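Local atomic coordinates of 3-methylaspartate ammonia-lyase (Citrobacter amalonaticus, PDB entry 1KKR), a protein that catalyses the reversible, magnesium-dependent anti elimination of ammonia from (2S,3S)-3-methyl-L-aspartate to give mesaconate, probably as a step of glutamate degradation. Residues A[16-21]-A[71-76]. Residues are numbered along the deposited sequence; the frame is centred on the assembly and turned at random.
Sequences YFDDQQ and AVQYSG
D18 and Q73 are joined twice, once through backbone and once through side chains. D18 N donates to Q73 O over 3.0 Å, and Q73 NE2 returns a nearly straight bond to D18 OD2 (2.9 Å, 164° at the hydrogen). That carboxylate oxygen lies in the amide plane of Q73 but is itself met from above its own plane, the two planes standing 56° apart. With CG opposite the backbone N and the chain extended beyond it (chi2 -177°), the Q73 side chain carries its amide to the carboxylate. D18 OD2 also accepts from a water 2.8 Å away that bridges to Y74 OH, while D18 OD1 is salt-bridged to R47, so both carboxylate oxygens are engaged. Q73 O takes a CA-H...O contact from F17 besides the D18 bond, and a weak bond from S75 N, across the inverse gamma turn centred on Y74. Both segments belong to the enolase-type N-terminal domain: 16-21 runs off the end of strand 3-18 into helix 20-24, whereas segment 71-76 is part of the loop that follows strand 64-69 and faces the C-terminal TIM barrel. Here Q73 touches the bound 3-methylaspartate and C361, and V72 approaches the proton acceptor K331. The Y74 ring is sandwiched: Q73 CG lies over one face and Q20 CG over the other, the latter a CH-pi contact 3.9 Å from the centroid. Q20 NE2 rests above the same face, 3.3 Å from Y74 CD2, and has a weak hydrogen bond to Y240 OH. D18 O sits at the edge of the Y74 ring and accepts a weak bond from Q20 N; a second water donates to it and to S75 O. S75 OG is hydrogen-bonded to P82 O and F84 N; its CB packs obliquely against the F17 ring, 3.8 Å from CD1.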
ATOM      1  N   TYR A  16      -1.761   6.578 -10.766  1.00 20.89           N
ATOM      2  CA  TYR A  16      -1.653   6.801 -12.190  1.00 21.37           C
ATOM      3  C   TYR A  16      -1.432   8.279 -12.385  1.00 22.05           C
ATOM      4  O   TYR A  16      -1.910   9.105 -11.605  1.00 21.98           O
ATOM      5  CB  TYR A  16      -2.952   6.274 -12.956  1.00 21.75           C
ATOM      6  CG  TYR A  16      -2.975   4.780 -12.767  1.00 23.16           C
ATOM      7  CD1 TYR A  16      -3.465   4.215 -11.593  1.00 23.29           C
ATOM      8  CD2 TYR A  16      -2.342   3.954 -13.679  1.00 24.06           C
ATOM      9  CE1 TYR A  16      -3.386   2.882 -11.366  1.00 22.15           C
ATOM     10  CE2 TYR A  16      -2.254   2.642 -13.470  1.00 23.64           C
ATOM     11  CZ  TYR A  16      -2.738   2.095 -12.307  1.00 24.92           C
ATOM     12  OH  TYR A  16      -2.532   0.760 -12.155  1.00 19.62           O
ATOM     13  N   PHE A  17      -0.659   8.600 -13.403  1.00 22.66           N
ATOM     14  CA  PHE A  17      -0.704   9.926 -13.956  1.00 24.44           C
ATOM     15  C   PHE A  17      -1.947  10.075 -14.832  1.00 25.13           C
ATOM     16  O   PHE A  17      -2.084   9.328 -15.789  1.00 27.09           O
ATOM     17  CB  PHE A  17       0.494  10.168 -14.846  1.00 24.50           C
ATOM     18  CG  PHE A  17       1.770  10.199 -14.110  1.00 24.32           C
ATOM     19  CD1 PHE A  17       1.844  10.842 -12.929  1.00 23.84           C
ATOM     20  CD2 PHE A  17       2.889   9.558 -14.585  1.00 25.57           C
ATOM     21  CE1 PHE A  17       3.023  10.898 -12.235  1.00 25.41           C
ATOM     22  CE2 PHE A  17       4.076   9.607 -13.877  1.00 25.67           C
ATOM     23  CZ  PHE A  17       4.137  10.275 -12.716  1.00 24.23           C
ATOM     24  N   ASP A  18      -2.792  11.070 -14.557  1.00 25.58           N
ATOM     25  CA  ASP A  18      -3.987  11.329 -15.369  1.00 26.31           C
ATOM     26  C   ASP A  18      -3.905  12.701 -16.050  1.00 27.55           C
ATOM     27  O   ASP A  18      -3.509  13.699 -15.432  1.00 28.01           O
ATOM     28  CB  ASP A  18      -5.272  11.280 -14.521  1.00 26.04           C
ATOM     29  CG  ASP A  18      -5.687   9.859 -14.106  1.00 26.43           C
ATOM     30  OD1 ASP A  18      -5.252   8.864 -14.749  1.00 23.81           O
ATOM     31  OD2 ASP A  18      -6.504   9.674 -13.165  1.00 24.93           O
ATOM     32  N   ASP A  19      -4.329  12.774 -17.302  1.00 28.52           N
ATOM     33  CA  ASP A  19      -4.416  14.061 -17.976  1.00 29.80           C
ATOM     34  C   ASP A  19      -5.733  14.707 -17.623  1.00 30.22           C
ATOM     35  O   ASP A  19      -6.768  14.484 -18.256  1.00 30.07           O
ATOM     36  CB  ASP A  19      -4.288  13.824 -19.454  1.00 30.34           C
ATOM     37  CG  ASP A  19      -4.448  15.061 -20.306  1.00 31.49           C
ATOM     38  OD1 ASP A  19      -4.939  16.142 -19.885  1.00 31.04           O
ATOM     39  OD2 ASP A  19      -4.087  14.949 -21.494  1.00 34.11           O
ATOM     40  N   GLN A  20      -5.675  15.506 -16.580  1.00 30.74           N
ATOM     41  CA  GLN A  20      -6.810  16.245 -16.108  1.00 31.45           C
ATOM     42  C   GLN A  20      -7.556  17.015 -17.201  1.00 32.15           C
ATOM     43  O   GLN A  20      -8.774  17.086 -17.177  1.00 30.78           O
ATOM     44  CB  GLN A  20      -6.329  17.272 -15.096  1.00 32.17           C
ATOM     45  CG  GLN A  20      -7.388  17.587 -14.067  1.00 32.61           C
ATOM     46  CD  GLN A  20      -6.929  18.607 -13.021  1.00 36.39           C
ATOM     47  OE1 GLN A  20      -6.249  19.575 -13.356  1.00 36.47           O
ATOM     48  NE2 GLN A  20      -7.304  18.389 -11.756  1.00 37.99           N
ATOM     49  N   GLN A  21      -6.845  17.612 -18.149  1.00 33.09           N
ATOM     50  CA  GLN A  21      -7.558  18.450 -19.103  1.00 34.76           C
ATOM     51  C   GLN A  21      -8.453  17.552 -19.983  1.00 34.88           C
ATOM     52  O   GLN A  21      -9.669  17.823 -20.166  1.00 34.81           O
ATOM     53  CB  GLN A  21      -6.635  19.344 -19.946  1.00 35.28           C
ATOM     54  CG  GLN A  21      -7.441  20.336 -20.808  1.00 36.64           C
ATOM     55  CD  GLN A  21      -8.259  21.321 -19.985  1.00 39.80           C
ATOM     56  OE1 GLN A  21      -9.481  21.391 -20.133  1.00 44.85           O
ATOM     57  NE2 GLN A  21      -7.598  22.074 -19.115  1.00 38.68           N
ATOM     58  N   ALA A  71       5.124  12.761  -7.999  1.00 21.61           N
ATOM     59  CA  ALA A  71       4.207  13.873  -8.348  1.00 21.93           C
ATOM     60  C   ALA A  71       2.725  13.508  -8.205  1.00 22.20           C
ATOM     61  O   ALA A  71       2.346  12.349  -8.163  1.00 22.24           O
ATOM     62  CB  ALA A  71       4.489  14.417  -9.746  1.00 21.86           C
ATOM     63  N   VAL A  72       1.902  14.518  -8.003  1.00 22.56           N
ATOM     64  CA  VAL A  72       0.460  14.330  -7.945  1.00 23.26           C
ATOM     65  C   VAL A  72      -0.101  13.623  -9.183  1.00 23.44           C
ATOM     66  O   VAL A  72       0.487  13.616 -10.290  1.00 21.51           O
ATOM     67  CB  VAL A  72      -0.256  15.675  -7.799  1.00 23.55           C
ATOM     68  CG1 VAL A  72       0.122  16.322  -6.511  1.00 23.71           C
ATOM     69  CG2 VAL A  72       0.153  16.624  -8.899  1.00 24.71           C
ATOM     70  N   GLN A  73      -1.265  13.032  -8.957  1.00 23.34           N
ATOM     71  CA  GLN A  73      -2.002  12.338  -9.971  1.00 24.33           C
ATOM     72  C   GLN A  73      -2.120  13.186 -11.221  1.00 25.10           C
ATOM     73  O   GLN A  73      -1.788  12.743 -12.334  1.00 25.58           O
ATOM     74  CB  GLN A  73      -3.349  11.885  -9.379  1.00 24.69           C
ATOM     75  CG  GLN A  73      -4.368  11.370 -10.335  1.00 25.05           C
ATOM     76  CD  GLN A  73      -5.655  11.027  -9.639  1.00 26.88           C
ATOM     77  OE1 GLN A  73      -5.837  11.396  -8.467  1.00 28.28           O
ATOM     78  NE2 GLN A  73      -6.569  10.347 -10.349  1.00 23.40           N
ATOM     79  N   TYR A  74      -2.516  14.429 -11.065  1.00 26.93           N
ATOM     80  CA  TYR A  74      -2.619  15.282 -12.238  1.00 28.61           C
ATOM     81  C   TYR A  74      -1.260  16.011 -12.520  1.00 29.86           C
ATOM     82  O   TYR A  74      -1.160  17.205 -12.480  1.00 28.10           O
ATOM     83  CB  TYR A  74      -3.790  16.210 -12.014  1.00 28.94           C
ATOM     84  CG  TYR A  74      -5.093  15.450 -11.840  1.00 30.21           C
ATOM     85  CD1 TYR A  74      -5.545  14.570 -12.821  1.00 34.47           C
ATOM     86  CD2 TYR A  74      -5.862  15.618 -10.708  1.00 32.50           C
ATOM     87  CE1 TYR A  74      -6.719  13.862 -12.674  1.00 34.25           C
ATOM     88  CE2 TYR A  74      -7.028  14.907 -10.545  1.00 34.95           C
ATOM     89  CZ  TYR A  74      -7.455  14.035 -11.539  1.00 34.43           C
ATOM     90  OH  TYR A  74      -8.630  13.348 -11.404  1.00 34.20           O
ATOM     91  N   SER A  75      -0.218  15.255 -12.811  1.00 32.76           N
ATOM     92  CA  SER A  75       1.136  15.801 -12.951  1.00 35.31           C
ATOM     93  C   SER A  75       1.069  16.621 -14.248  1.00 38.19           C
ATOM     94  O   SER A  75       0.647  16.098 -15.259  1.00 37.33           O
ATOM     95  CB  SER A  75       2.144  14.626 -12.959  1.00 35.02           C
ATOM     96  OG  SER A  75       3.316  14.794 -13.747  1.00 36.10           O
ATOM     97  N   GLY A  76       1.406  17.914 -14.175  1.00 42.22           N
ATOM     98  CA  GLY A  76       1.187  18.887 -15.246  1.00 45.47           C
ATOM     99  C   GLY A  76      -0.042  19.817 -15.129  1.00 48.39           C
ATOM    100  O   GLY A  76      -0.707  19.866 -16.145  1.00 49.84           O
TER
HETATM  101  O   HOH W   1      -2.608  16.097 -15.736  1.00 25.17           O
HETATM  102  O   HOH W   2      -8.803  11.159 -12.803  1.00 33.49           O